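Local coordinates for tailspike protein (Acinetobacter phage vB_ApiP_P1, PDB 6E1R), which probably recognises and hydrolyses capsular polysaccharide of its Acinetobacter host, serving as the trimeric tailspike of the phage, at residues D49-D54 with G69-S75; N187-S191 with T245-N249; I337-C343 with C363-S369; K498-Q502 with W521-N527. All coordinates share one frame; numbering follows the deposited sequence.

Contact 1: D49-D54 with G69-S75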
loop_
_atom_site.group_PDB
_atom_site.type_symbol
_atom_site.label_atom_id
_atom_site.label_comp_id
_atom_site.label_asym_id
_atom_site.label_seq_id
_atom_site.Cartn_x
_atom_site.Cartn_y
_atom_site.Cartn_z
ATOM N N ASP A 49 16.118 45.401 2.859
ATOM C CA ASP A 49 17.060 44.754 3.762
ATOM C C ASP A 49 18.044 45.804 4.258
ATOM O O ASP A 49 18.114 46.917 3.730
ATOM C CB ASP A 49 17.791 43.602 3.069
ATOM C CG ASP A 49 18.338 42.586 4.043
ATOM O OD1 ASP A 49 18.303 42.842 5.264
ATOM O OD2 ASP A 49 18.796 41.522 3.584
ATOM N N HIS A 50 18.801 45.434 5.286
ATOM C CA HIS A 50 19.883 46.268 5.783
ATOM C C HIS A 50 21.152 45.991 4.991
ATOM O O HIS A 50 21.381 44.874 4.517
ATOM C CB HIS A 50 20.132 46.014 7.272
ATOM C CG HIS A 50 19.022 46.484 8.159
ATOM N ND1 HIS A 50 18.999 46.243 9.516
ATOM C CD2 HIS A 50 17.896 47.179 7.881
ATOM C CE1 HIS A 50 17.906 46.774 10.035
ATOM N NE2 HIS A 50 17.219 47.347 9.065
ATOM N N PHE A 51 21.976 47.023 4.840
ATOM C CA PHE A 51 23.215 46.913 4.086
ATOM C C PHE A 51 24.355 47.530 4.878
ATOM O O PHE A 51 24.212 48.613 5.452
ATOM C CB PHE A 51 23.105 47.592 2.714
ATOM C CG PHE A 51 22.269 46.829 1.727
ATOM C CD1 PHE A 51 20.888 46.939 1.737
ATOM C CD2 PHE A 51 22.862 45.994 0.793
ATOM C CE1 PHE A 51 20.115 46.236 0.831
ATOM C CE2 PHE A 51 22.093 45.287 -0.117
ATOM C CZ PHE A 51 20.718 45.409 -0.097
ATOM N N LYS A 52 25.487 46.834 4.900
ATOM C CA LYS A 52 26.706 47.318 5.524
ATOM C C LYS A 52 27.730 47.595 4.435
ATOM O O LYS A 52 27.850 46.826 3.477
ATOM C CB LYS A 52 27.261 46.300 6.524
ATOM C CG LYS A 52 28.494 46.768 7.278
ATOM C CD LYS A 52 28.959 45.726 8.281
ATOM C CE LYS A 52 27.969 45.576 9.426
ATOM N NZ LYS A 52 28.402 44.534 10.399
ATOM N N TYR A 53 28.454 48.700 4.568
ATOM C CA TYR A 53 29.394 49.103 3.535
ATOM C C TYR A 53 30.727 48.387 3.708
ATOM O O TYR A 53 31.191 48.163 4.830
ATOM C CB TYR A 53 29.608 50.614 3.559
ATOM C CG TYR A 53 30.365 51.139 2.361
ATOM C CD1 TYR A 53 31.725 51.407 2.437
ATOM C CD2 TYR A 53 29.723 51.350 1.148
ATOM C CE1 TYR A 53 32.422 51.881 1.345
ATOM C CE2 TYR A 53 30.412 51.827 0.050
ATOM C CZ TYR A 53 31.761 52.090 0.153
ATOM O OH TYR A 53 32.452 52.563 -0.938
ATOM N N ASP A 54 31.342 48.033 2.582
ATOM C CA ASP A 54 32.641 47.371 2.555
ATOM C C ASP A 54 33.481 48.065 1.492
ATOM O O ASP A 54 33.195 47.948 0.296
ATOM C CB ASP A 54 32.496 45.878 2.253
ATOM C CG ASP A 54 33.759 45.090 2.554
ATOM O OD1 ASP A 54 34.869 45.624 2.344
ATOM O OD2 ASP A 54 33.641 43.928 2.995
ATOM N N GLY A 69 29.490 48.232 -2.971
ATOM C CA GLY A 69 30.075 48.233 -1.651
ATOM C C GLY A 69 29.113 47.911 -0.528
ATOM O O GLY A 69 29.560 47.564 0.571
ATOM N N TRP A 70 27.810 48.017 -0.772
ATOM C CA TRP A 70 26.805 47.730 0.244
ATOM C C TRP A 70 26.470 46.245 0.194
ATOM O O TRP A 70 25.896 45.763 -0.789
ATOM C CB TRP A 70 25.567 48.596 0.029
ATOM C CG TRP A 70 25.874 50.050 0.164
ATOM C CD1 TRP A 70 26.079 50.946 -0.844
ATOM C CD2 TRP A 70 26.047 50.773 1.387
ATOM N NE1 TRP A 70 26.354 52.187 -0.322
ATOM C CE2 TRP A 70 26.340 52.106 1.046
ATOM C CE3 TRP A 70 25.973 50.422 2.738
ATOM C CZ2 TRP A 70 26.563 53.088 2.007
ATOM C CZ3 TRP A 70 26.190 51.399 3.689
ATOM C CH2 TRP A 70 26.482 52.716 3.319
ATOM N N VAL A 71 26.819 45.524 1.255
ATOM C CA VAL A 71 26.603 44.084 1.319
ATOM C C VAL A 71 25.275 43.806 2.009
ATOM O O VAL A 71 24.972 44.388 3.058
ATOM C CB VAL A 71 27.762 43.375 2.040
ATOM C CG1 VAL A 71 28.159 42.121 1.281
ATOM C CG2 VAL A 71 28.962 44.295 2.160
ATOM N N LYS A 72 24.483 42.918 1.411
ATOM C CA LYS A 72 23.202 42.528 1.982
ATOM C C LYS A 72 23.411 41.835 3.322
ATOM O O LYS A 72 24.250 40.938 3.445
ATOM C CB LYS A 72 22.467 41.607 1.008
ATOM C CG LYS A 72 21.007 41.364 1.333
ATOM C CD LYS A 72 20.380 40.423 0.314
ATOM C CE LYS A 72 18.884 40.275 0.536
ATOM N NZ LYS A 72 18.184 41.587 0.476
ATOM N N GLN A 73 22.655 42.263 4.331
ATOM C CA GLN A 73 22.818 41.749 5.686
ATOM C C GLN A 73 21.872 40.600 6.020
ATOM O O GLN A 73 22.057 39.961 7.061
ATOM C CB GLN A 73 22.624 42.876 6.706
ATOM C CG GLN A 73 23.676 43.972 6.622
ATOM C CD GLN A 73 25.078 43.458 6.885
ATOM O OE1 GLN A 73 25.451 43.194 8.029
ATOM N NE2 GLN A 73 25.864 43.313 5.824
ATOM N N PHE A 74 20.876 40.329 5.177
ATOM C CA PHE A 74 19.914 39.246 5.388
ATOM C C PHE A 74 19.270 39.347 6.771
ATOM O O PHE A 74 19.352 38.439 7.599
ATOM C CB PHE A 74 20.572 37.878 5.183
ATOM C CG PHE A 74 20.873 37.556 3.746
ATOM C CD1 PHE A 74 19.908 36.982 2.934
ATOM C CD2 PHE A 74 22.123 37.817 3.209
ATOM C CE1 PHE A 74 20.181 36.680 1.612
ATOM C CE2 PHE A 74 22.403 37.516 1.887
ATOM C CZ PHE A 74 21.430 36.948 1.088
ATOM N N SER A 75 18.619 40.490 7.006
ATOM C CA SER A 75 17.943 40.706 8.281
ATOM C C SER A 75 16.801 39.717 8.479
ATOM O O SER A 75 16.548 39.266 9.602
ATOM C CB SER A 75 17.432 42.144 8.366
ATOM O OG SER A 75 18.511 43.064 8.356
#
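With CG trans to the backbone N (chi1 -157°), Asp49 carries its carboxylate across to the loop residues Gln73-Ser75, while a bend at the end of Lys72 (chi4 58°) brings NZ back to the same group. Asp49 OD1 takes the backbone N of Ser75 on its syn side at 2.9 Å and Ser75 OG at 3.1 Å; His50 N, from Asp49's own strand, is a third donor above the carboxylate plane. Asp49 OD2 makes a salt bridge with Lys72 NZ at 3.2 Å and a weak bond with Phe74 N. The carboxylate is thus held by both oxygens, which fixes its rotation.

Further along, Lys52 and Val71 form a hydrogen-bonded antiparallel pair, Val71 N reaching Lys52 O at 2.8 Å. Val71 O accepts twice, from Lys52 N and, from above its carbonyl plane, from Gln73 NE2 at 3.1 Å. On the face with Phe51 and Lys72, Tyr53 turns a ring edge to the face of Trp70, planes at 66°, with Tyr53 CD2 3.5 Å from Trp70 CE2. Tyr53 CB sits over the same six-membered ring, a CH-pi contact. Lys52 NZ leaves the pair to bond Thr38 OG1 of the second subunit. Strand 49-53, flanked by 34-37 and 70-72, forms the antiparallel centre of a small mixed sheet in the N-terminal part of this chain.

Contact 2: N187-S191 with T245-N249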
loop_
_atom_site.group_PDB
_atom_site.type_symbol
_atom_site.label_atom_id
_atom_site.label_comp_id
_atom_site.label_asym_id
_atom_site.label_seq_id
_atom_site.Cartn_x
_atom_site.Cartn_y
_atom_site.Cartn_z
ATOM N N ASN A 187 15.686 15.717 -23.845
ATOM C CA ASN A 187 15.213 14.730 -22.869
ATOM C C ASN A 187 15.982 14.816 -21.553
ATOM O O ASN A 187 16.350 13.798 -20.962
ATOM C CB ASN A 187 15.278 13.313 -23.444
ATOM C CG ASN A 187 14.422 13.148 -24.683
ATOM O OD1 ASN A 187 14.934 12.938 -25.782
ATOM N ND2 ASN A 187 13.108 13.235 -24.509
ATOM N N GLY A 188 16.230 16.040 -21.091
ATOM C CA GLY A 188 16.947 16.222 -19.845
ATOM C C GLY A 188 16.154 15.719 -18.654
ATOM O O GLY A 188 14.923 15.766 -18.625
ATOM N N TYR A 189 16.879 15.240 -17.648
ATOM C CA TYR A 189 16.274 14.598 -16.487
ATOM C C TYR A 189 15.880 15.640 -15.447
ATOM O O TYR A 189 16.730 16.396 -14.963
ATOM C CB TYR A 189 17.238 13.582 -15.876
ATOM C CG TYR A 189 16.895 12.138 -16.158
ATOM C CD1 TYR A 189 15.631 11.772 -16.604
ATOM C CD2 TYR A 189 17.837 11.137 -15.968
ATOM C CE1 TYR A 189 15.319 10.446 -16.853
ATOM C CE2 TYR A 189 17.536 9.813 -16.215
ATOM C CZ TYR A 189 16.277 9.473 -16.657
ATOM O OH TYR A 189 15.982 8.153 -16.901
ATOM N N LEU A 190 14.593 15.678 -15.103
ATOM C CA LEU A 190 14.126 16.392 -13.914
ATOM C C LEU A 190 14.188 15.382 -12.777
ATOM O O LEU A 190 13.204 14.716 -12.453
ATOM C CB LEU A 190 12.721 16.947 -14.121
ATOM C CG LEU A 190 12.312 18.212 -13.354
ATOM C CD1 LEU A 190 10.960 18.717 -13.838
ATOM C CD2 LEU A 190 12.284 17.987 -11.853
ATOM N N SER A 191 15.364 15.259 -12.170
ATOM C CA SER A 191 15.687 14.138 -11.299
ATOM C C SER A 191 15.731 14.557 -9.835
ATOM O O SER A 191 16.184 15.658 -9.504
ATOM C CB SER A 191 17.029 13.519 -11.698
ATOM O OG SER A 191 17.448 12.553 -10.751
ATOM N N THR A 245 18.871 4.911 -21.724
ATOM C CA THR A 245 19.720 5.897 -21.071
ATOM C C THR A 245 18.951 6.910 -20.245
ATOM O O THR A 245 19.433 7.323 -19.189
ATOM C CB THR A 245 20.560 6.646 -22.109
ATOM O OG1 THR A 245 19.698 7.238 -23.088
ATOM C CG2 THR A 245 21.525 5.690 -22.797
ATOM N N ARG A 246 17.771 7.334 -20.695
ATOM C CA ARG A 246 17.016 8.362 -19.979
ATOM C C ARG A 246 15.545 7.954 -20.011
ATOM O O ARG A 246 14.803 8.334 -20.921
ATOM C CB ARG A 246 17.252 9.726 -20.612
ATOM C CG ARG A 246 18.634 10.257 -20.291
ATOM C CD ARG A 246 18.996 11.489 -21.096
ATOM N NE ARG A 246 20.445 11.590 -21.304
ATOM C CZ ARG A 246 21.355 11.745 -20.345
ATOM N NH1 ARG A 246 20.992 11.820 -19.072
ATOM N NH2 ARG A 246 22.642 11.816 -20.663
ATOM N N GLU A 247 15.126 7.191 -18.999
ATOM C CA GLU A 247 13.762 6.696 -18.921
ATOM C C GLU A 247 13.030 7.312 -17.732
ATOM O O GLU A 247 13.615 7.465 -16.654
ATOM C CB GLU A 247 13.751 5.168 -18.791
ATOM C CG GLU A 247 14.472 4.455 -19.929
ATOM C CD GLU A 247 14.597 2.960 -19.701
ATOM O OE1 GLU A 247 14.216 2.489 -18.608
ATOM O OE2 GLU A 247 15.079 2.255 -20.613
ATOM N N PRO A 248 11.754 7.668 -17.890
ATOM C CA PRO A 248 11.006 8.242 -16.762
ATOM C C PRO A 248 10.669 7.205 -15.700
ATOM O O PRO A 248 9.734 6.418 -15.872
ATOM C CB PRO A 248 9.734 8.798 -17.422
ATOM C CG PRO A 248 9.953 8.692 -18.911
ATOM C CD PRO A 248 10.947 7.602 -19.117
ATOM N N ASN A 249 11.403 7.213 -14.588
ATOM C CA ASN A 249 11.300 6.173 -13.576
ATOM C C ASN A 249 10.964 6.762 -12.211
ATOM O O ASN A 249 11.184 7.946 -11.949
ATOM C CB ASN A 249 12.610 5.382 -13.465
ATOM C CG ASN A 249 13.076 4.827 -14.794
ATOM O OD1 ASN A 249 12.272 4.548 -15.682
ATOM N ND2 ASN A 249 14.385 4.661 -14.935
#
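The ring of Tyr189 has Arg246 CB over one face, 4.1 Å above the plane and displaced toward the rim, while the carbonyl of Glu247 lies at its edge, near the plane. Phe159 also meets this ring, the two planes at about 65°. At the ring's end Tyr189 OH donates to Glu247 O; the modelled 2.5 Å is doubtfully short. Tyr189 lies on strand 189-196, one of the parallel strands of a right-handed beta-helix of the kind found in phage tailspikes, whereas 245-249 is loop between strands 235-239 and 251-254. In Arg246, CG lies beside the backbone N (chi1 -73°), and from there CD comes 3.5 Å from Asn187 O. The Asn187 amide itself bonds Leu240 O through ND2. At the far end of the loop Asn249 OD1 accepts from Thr274 N, its side chain about 4 Å from a bound sodium ion and packed on Tyr307 of the second subunit.

Contact 3: I337-C343 with C363-S369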
loop_
_atom_site.group_PDB
_atom_site.type_symbol
_atom_site.label_atom_id
_atom_site.label_comp_id
_atom_site.label_asym_id
_atom_site.label_seq_id
_atom_site.Cartn_x
_atom_site.Cartn_y
_atom_site.Cartn_z
ATOM N N ILE A 337 -10.099 0.959 -4.910
ATOM C CA ILE A 337 -10.360 2.187 -5.651
ATOM C C ILE A 337 -11.865 2.382 -5.764
ATOM O O ILE A 337 -12.598 1.441 -6.094
ATOM C CB ILE A 337 -9.706 2.147 -7.043
ATOM C CG1 ILE A 337 -8.245 1.710 -6.929
ATOM C CG2 ILE A 337 -9.802 3.505 -7.718
ATOM C CD1 ILE A 337 -7.413 2.600 -6.036
ATOM N N HIS A 338 -12.326 3.601 -5.494
ATOM C CA HIS A 338 -13.728 3.950 -5.689
ATOM C C HIS A 338 -13.920 4.335 -7.151
ATOM O O HIS A 338 -13.386 5.352 -7.607
ATOM C CB HIS A 338 -14.132 5.087 -4.755
ATOM C CG HIS A 338 -15.601 5.374 -4.754
ATOM N ND1 HIS A 338 -16.461 4.840 -3.819
ATOM C CD2 HIS A 338 -16.364 6.130 -5.577
ATOM C CE1 HIS A 338 -17.689 5.259 -4.060
ATOM N NE2 HIS A 338 -17.659 6.043 -5.124
HETATM N N MSE A 339 -14.672 3.525 -7.891
HETATM C CA MSE A 339 -14.795 3.718 -9.333
HETATM C C MSE A 339 -16.241 3.835 -9.806
HETATM O O MSE A 339 -16.810 2.880 -10.331
HETATM C CB MSE A 339 -14.103 2.573 -10.073
HETATM C CG MSE A 339 -12.611 2.486 -9.805
HETATM SE SE MSE A 339 -11.776 0.943 -10.648
HETATM C CE MSE A 339 -10.516 1.873 -11.808
ATOM N N ASN A 340 -16.824 5.018 -9.626
ATOM C CA ASN A 340 -18.177 5.316 -10.095
ATOM C C ASN A 340 -18.076 5.837 -11.526
ATOM O O ASN A 340 -17.816 7.022 -11.747
ATOM C CB ASN A 340 -18.849 6.328 -9.175
ATOM C CG ASN A 340 -20.311 6.538 -9.510
ATOM O OD1 ASN A 340 -20.901 5.770 -10.269
ATOM N ND2 ASN A 340 -20.903 7.583 -8.943
ATOM N N ARG A 341 -18.287 4.947 -12.503
ATOM C CA ARG A 341 -18.133 5.284 -13.917
ATOM C C ARG A 341 -16.724 5.773 -14.226
ATOM O O ARG A 341 -16.531 6.953 -14.548
ATOM C CB ARG A 341 -19.164 6.323 -14.369
ATOM C CG ARG A 341 -20.613 5.920 -14.182
ATOM C CD ARG A 341 -21.535 7.077 -14.527
ATOM N NE ARG A 341 -22.697 6.636 -15.297
ATOM C CZ ARG A 341 -23.868 6.276 -14.784
ATOM N NH1 ARG A 341 -24.059 6.280 -13.472
ATOM N NH2 ARG A 341 -24.848 5.899 -15.594
ATOM N N PRO A 342 -15.717 4.898 -14.154
ATOM C CA PRO A 342 -14.339 5.352 -14.389
ATOM C C PRO A 342 -14.024 5.626 -15.848
ATOM O O PRO A 342 -13.082 6.377 -16.125
ATOM C CB PRO A 342 -13.495 4.192 -13.849
ATOM C CG PRO A 342 -14.362 2.995 -14.041
ATOM C CD PRO A 342 -15.779 3.464 -13.827
ATOM N N CYS A 343 -14.767 5.044 -16.785
ATOM C CA CYS A 343 -14.496 5.203 -18.210
ATOM C C CYS A 343 -15.728 4.744 -18.984
ATOM O O CYS A 343 -16.784 4.480 -18.401
ATOM C CB CYS A 343 -13.242 4.425 -18.619
ATOM S SG CYS A 343 -13.301 2.689 -18.163
ATOM N N CYS A 363 -12.508 -3.047 -5.016
ATOM C CA CYS A 363 -12.993 -1.852 -5.688
ATOM C C CYS A 363 -14.511 -1.735 -5.556
ATOM O O CYS A 363 -15.225 -2.719 -5.344
ATOM C CB CYS A 363 -12.585 -1.861 -7.160
ATOM S SG CYS A 363 -10.796 -1.834 -7.424
ATOM N N TYR A 364 -15.002 -0.504 -5.697
ATOM C CA TYR A 364 -16.401 -0.199 -5.428
ATOM C C TYR A 364 -16.868 0.903 -6.367
ATOM O O TYR A 364 -16.230 1.957 -6.449
ATOM C CB TYR A 364 -16.579 0.232 -3.966
ATOM C CG TYR A 364 -18.009 0.470 -3.535
ATOM C CD1 TYR A 364 -18.614 1.707 -3.715
ATOM C CD2 TYR A 364 -18.745 -0.536 -2.922
ATOM C CE1 TYR A 364 -19.919 1.931 -3.314
ATOM C CE2 TYR A 364 -20.050 -0.321 -2.517
ATOM C CZ TYR A 364 -20.631 0.913 -2.714
ATOM O OH TYR A 364 -21.929 1.131 -2.310
ATOM N N GLY A 365 -17.967 0.660 -7.066
ATOM C CA GLY A 365 -18.539 1.672 -7.929
ATOM C C GLY A 365 -19.521 1.068 -8.916
ATOM O O GLY A 365 -19.949 -0.078 -8.779
ATOM N N GLN A 366 -19.858 1.874 -9.921
ATOM C CA GLN A 366 -20.815 1.512 -10.957
ATOM C C GLN A 366 -20.148 1.658 -12.317
ATOM O O GLN A 366 -19.410 2.619 -12.556
ATOM C CB GLN A 366 -22.073 2.384 -10.873
ATOM C CG GLN A 366 -23.070 2.166 -11.996
ATOM C CD GLN A 366 -24.295 3.048 -11.864
ATOM O OE1 GLN A 366 -24.306 4.189 -12.325
ATOM N NE2 GLN A 366 -25.338 2.520 -11.233
ATOM N N LEU A 367 -20.412 0.707 -13.210
ATOM C CA LEU A 367 -19.722 0.616 -14.490
ATOM C C LEU A 367 -20.665 0.910 -15.649
ATOM O O LEU A 367 -21.770 0.360 -15.715
ATOM C CB LEU A 367 -19.098 -0.770 -14.667
ATOM C CG LEU A 367 -17.964 -1.112 -13.703
ATOM C CD1 LEU A 367 -17.445 -2.517 -13.960
ATOM C CD2 LEU A 367 -16.844 -0.092 -13.818
ATOM N N ILE A 368 -20.224 1.779 -16.553
ATOM C CA ILE A 368 -20.824 1.930 -17.872
ATOM C C ILE A 368 -19.900 1.366 -18.950
ATOM O O ILE A 368 -20.014 1.725 -20.120
ATOM C CB ILE A 368 -21.182 3.396 -18.169
ATOM C CG1 ILE A 368 -19.949 4.285 -18.015
ATOM C CG2 ILE A 368 -22.302 3.872 -17.260
ATOM C CD1 ILE A 368 -20.166 5.704 -18.471
ATOM N N SER A 369 -18.980 0.487 -18.560
ATOM C CA SER A 369 -17.945 -0.009 -19.454
ATOM C C SER A 369 -17.625 -1.450 -19.084
ATOM O O SER A 369 -18.218 -2.027 -18.168
ATOM C CB SER A 369 -16.690 0.862 -19.370
ATOM O OG SER A 369 -16.068 0.729 -18.101
HETATM O O HOH W 1 -17.394 2.750 -16.543
#
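A water binds the ends of the two segments together: it donates to Cys343 O at 2.6 Å, accepts from Ile368 N at 3.0 Å and lies 2.9 Å from Ser369 OG. Ser369 turns this hydroxyl to the water by setting OG between its backbone N and carbonyl carbon (chi1 68°). The segments run in the same direction on neighbouring coils of the tailspike's parallel beta-helix. Tyr364 bridges the other segment by both backbone polar atoms, with Tyr364 N to Ile337 O at 3.1 Å and Met339 N to Tyr364 O at 2.6 Å. Past Gly365, whose CA sits close to Met339 O, Arg341 N returns to the other segment with a bond to Gln366 O at 2.6 Å, nearly in line with the C=O.

His338 and Tyr364 lie side by side and point the same way, planes at 35°, with His338 CE1 3.7 Å from Tyr364 CD1. Both reach the third subunit: His338 ND1 bonds Ser299 OG of that chain, and Tyr364 meets its Phe328 edge-to-face. Arg341 crosses Ile368 at about a right angle, its NE beside the CG2 methyl. On the buried side, Leu367 CD2 touches Pro342 CD at 3.7 Å.

Contact 4: K498-Q502 with W521-N527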
loop_
_atom_site.group_PDB
_atom_site.type_symbol
_atom_site.label_atom_id
_atom_site.label_comp_id
_atom_site.label_asym_id
_atom_site.label_seq_id
_atom_site.Cartn_x
_atom_site.Cartn_y
_atom_site.Cartn_z
ATOM N N LYS A 498 0.857 -54.119 -22.012
ATOM C CA LYS A 498 -0.224 -53.173 -21.767
ATOM C C LYS A 498 -1.445 -53.928 -21.257
ATOM O O LYS A 498 -1.829 -54.953 -21.830
ATOM C CB LYS A 498 -0.574 -52.399 -23.040
ATOM C CG LYS A 498 0.628 -51.854 -23.797
ATOM C CD LYS A 498 1.552 -51.051 -22.897
ATOM C CE LYS A 498 2.796 -50.604 -23.649
ATOM N NZ LYS A 498 3.781 -49.934 -22.757
ATOM N N TYR A 499 -2.054 -53.417 -20.190
ATOM C CA TYR A 499 -3.204 -54.053 -19.558
ATOM C C TYR A 499 -4.362 -53.066 -19.530
ATOM O O TYR A 499 -4.257 -51.999 -18.918
ATOM C CB TYR A 499 -2.865 -54.521 -18.142
ATOM C CG TYR A 499 -1.720 -55.502 -18.089
ATOM C CD1 TYR A 499 -0.406 -55.064 -18.013
ATOM C CD2 TYR A 499 -1.954 -56.870 -18.115
ATOM C CE1 TYR A 499 0.643 -55.960 -17.968
ATOM C CE2 TYR A 499 -0.912 -57.774 -18.069
ATOM C CZ TYR A 499 0.384 -57.314 -17.997
ATOM O OH TYR A 499 1.426 -58.212 -17.952
ATOM N N ILE A 500 -5.461 -53.426 -20.188
ATOM C CA ILE A 500 -6.672 -52.616 -20.197
ATOM C C ILE A 500 -7.869 -53.533 -19.987
ATOM O O ILE A 500 -7.933 -54.632 -20.549
ATOM C CB ILE A 500 -6.803 -51.800 -21.504
ATOM C CG1 ILE A 500 -8.068 -50.938 -21.479
ATOM C CG2 ILE A 500 -6.778 -52.710 -22.724
ATOM C CD1 ILE A 500 -8.173 -49.972 -22.638
ATOM N N SER A 501 -8.811 -53.088 -19.156
ATOM C CA SER A 501 -9.990 -53.875 -18.815
ATOM C C SER A 501 -11.197 -52.953 -18.796
ATOM O O SER A 501 -11.233 -51.995 -18.018
ATOM C CB SER A 501 -9.820 -54.566 -17.458
ATOM O OG SER A 501 -10.989 -55.284 -17.096
ATOM N N GLN A 502 -12.186 -53.244 -19.639
ATOM C CA GLN A 502 -13.395 -52.431 -19.704
ATOM C C GLN A 502 -14.304 -52.803 -18.541
ATOM O O GLN A 502 -14.933 -53.865 -18.547
ATOM C CB GLN A 502 -14.109 -52.616 -21.040
ATOM C CG GLN A 502 -15.363 -51.762 -21.175
ATOM C CD GLN A 502 -15.892 -51.705 -22.596
ATOM O OE1 GLN A 502 -15.143 -51.453 -23.541
ATOM N NE2 GLN A 502 -17.190 -51.935 -22.752
ATOM N N TRP A 521 -11.555 -50.746 -26.943
ATOM C CA TRP A 521 -10.400 -49.986 -26.491
ATOM C C TRP A 521 -9.189 -50.883 -26.270
ATOM O O TRP A 521 -9.310 -51.997 -25.750
ATOM C CB TRP A 521 -10.737 -49.225 -25.209
ATOM C CG TRP A 521 -11.878 -48.291 -25.412
ATOM C CD1 TRP A 521 -13.200 -48.546 -25.187
ATOM C CD2 TRP A 521 -11.806 -46.954 -25.918
ATOM N NE1 TRP A 521 -13.954 -47.444 -25.509
ATOM C CE2 TRP A 521 -13.122 -46.453 -25.960
ATOM C CE3 TRP A 521 -10.756 -46.131 -26.333
ATOM C CZ2 TRP A 521 -13.414 -45.165 -26.401
ATOM C CZ3 TRP A 521 -11.049 -44.853 -26.769
ATOM C CH2 TRP A 521 -12.365 -44.383 -26.803
ATOM N N SER A 522 -8.024 -50.381 -26.672
ATOM C CA SER A 522 -6.764 -51.093 -26.526
ATOM C C SER A 522 -5.658 -50.075 -26.291
ATOM O O SER A 522 -5.878 -48.861 -26.336
ATOM C CB SER A 522 -6.456 -51.948 -27.759
ATOM O OG SER A 522 -6.326 -51.138 -28.916
ATOM N N ILE A 523 -4.457 -50.587 -26.029
ATOM C CA ILE A 523 -3.261 -49.770 -25.857
ATOM C C ILE A 523 -2.157 -50.390 -26.702
ATOM O O ILE A 523 -1.838 -51.574 -26.538
ATOM C CB ILE A 523 -2.826 -49.667 -24.384
ATOM C CG1 ILE A 523 -3.968 -49.134 -23.518
ATOM C CG2 ILE A 523 -1.600 -48.776 -24.253
ATOM C CD1 ILE A 523 -3.646 -49.090 -22.040
ATOM N N ASN A 524 -1.579 -49.600 -27.604
ATOM C CA ASN A 524 -0.557 -50.101 -28.509
ATOM C C ASN A 524 0.816 -50.009 -27.845
ATOM O O ASN A 524 0.941 -49.681 -26.661
ATOM C CB ASN A 524 -0.605 -49.353 -29.842
ATOM C CG ASN A 524 -0.376 -47.854 -29.695
ATOM O OD1 ASN A 524 0.070 -47.371 -28.654
ATOM N ND2 ASN A 524 -0.676 -47.112 -30.753
ATOM N N SER A 525 1.870 -50.295 -28.612
ATOM C CA SER A 525 3.222 -50.275 -28.066
ATOM C C SER A 525 3.689 -48.869 -27.714
ATOM O O SER A 525 4.626 -48.724 -26.923
ATOM C CB SER A 525 4.197 -50.917 -29.055
ATOM O OG SER A 525 4.132 -50.283 -30.321
ATOM N N SER A 526 3.065 -47.838 -28.283
ATOM C CA SER A 526 3.408 -46.453 -27.983
ATOM C C SER A 526 2.594 -45.879 -26.827
ATOM O O SER A 526 2.552 -44.654 -26.663
ATOM C CB SER A 526 3.235 -45.585 -29.232
ATOM O OG SER A 526 4.113 -46.001 -30.264
ATOM N N ASN A 527 1.945 -46.734 -26.033
ATOM C CA ASN A 527 1.140 -46.305 -24.884
ATOM C C ASN A 527 0.029 -45.341 -25.295
ATOM O O ASN A 527 -0.315 -44.413 -24.559
ATOM C CB ASN A 527 2.017 -45.689 -23.791
ATOM C CG ASN A 527 3.016 -46.676 -23.218
ATOM O OD1 ASN A 527 2.671 -47.507 -22.378
ATOM N ND2 ASN A 527 4.263 -46.586 -23.666
#
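Lys498 runs along Ile523 and then over the turn that follows it. Its CB packs on Ile523 CB at 3.8 Å; CG passes Ile523 CG2 and comes 3.6 Å from Asn524 O. A bend at chi2 (-52°) swings the rest of the chain over the type I turn Asn524-Asn527, CD and CE approaching Asn527 OD1, CE at 3.3 Å. Lys498 NZ ends 2.7 Å from Asn527 OD1 in a hydrogen bond, arriving 36° out of the carbonyl plane. NZ also bonds Gly495 O, and Asn527 OD1 also bonds Tyr464 OH. Two residues on, Ile500 CD1 rests against Trp521 CB at 3.7 Å and Ile500 CB faces the CD1 methyl of Ile523. Gln502 OE1 approaches the edge of the Trp521 ring at CD1. The pieces 498-502 and 521-523 run at 166°, nearly antiparallel; their strands, 497-507 and 519-523, are each outermost within this chain in separate antiparallel sheets, and the side chains join these two borders, with strand 484-494 beside the first and 528-533 beside the second.

How the contacts relate
The four contacts follow one another along the chain and mark successive parts of an elongated spike. Contact 1 lies in the small N-terminal sheet, its centre about 41 Å from that of contact 2. Contacts 2 and 3 both belong to the parallel beta-helix, about 33 Å apart between centres: contact 2 holds a loop before strand 251-254, and contact 3 joins the coils of strands 331-338 and 364-367. Contact 4 ties two sheets of the C-terminal domain, its centre about 104 Å from that of contact 1 and on the opposite side of the chain's centre. All four have residues near another subunit, so trimer packing accompanies the fold from one end to the other.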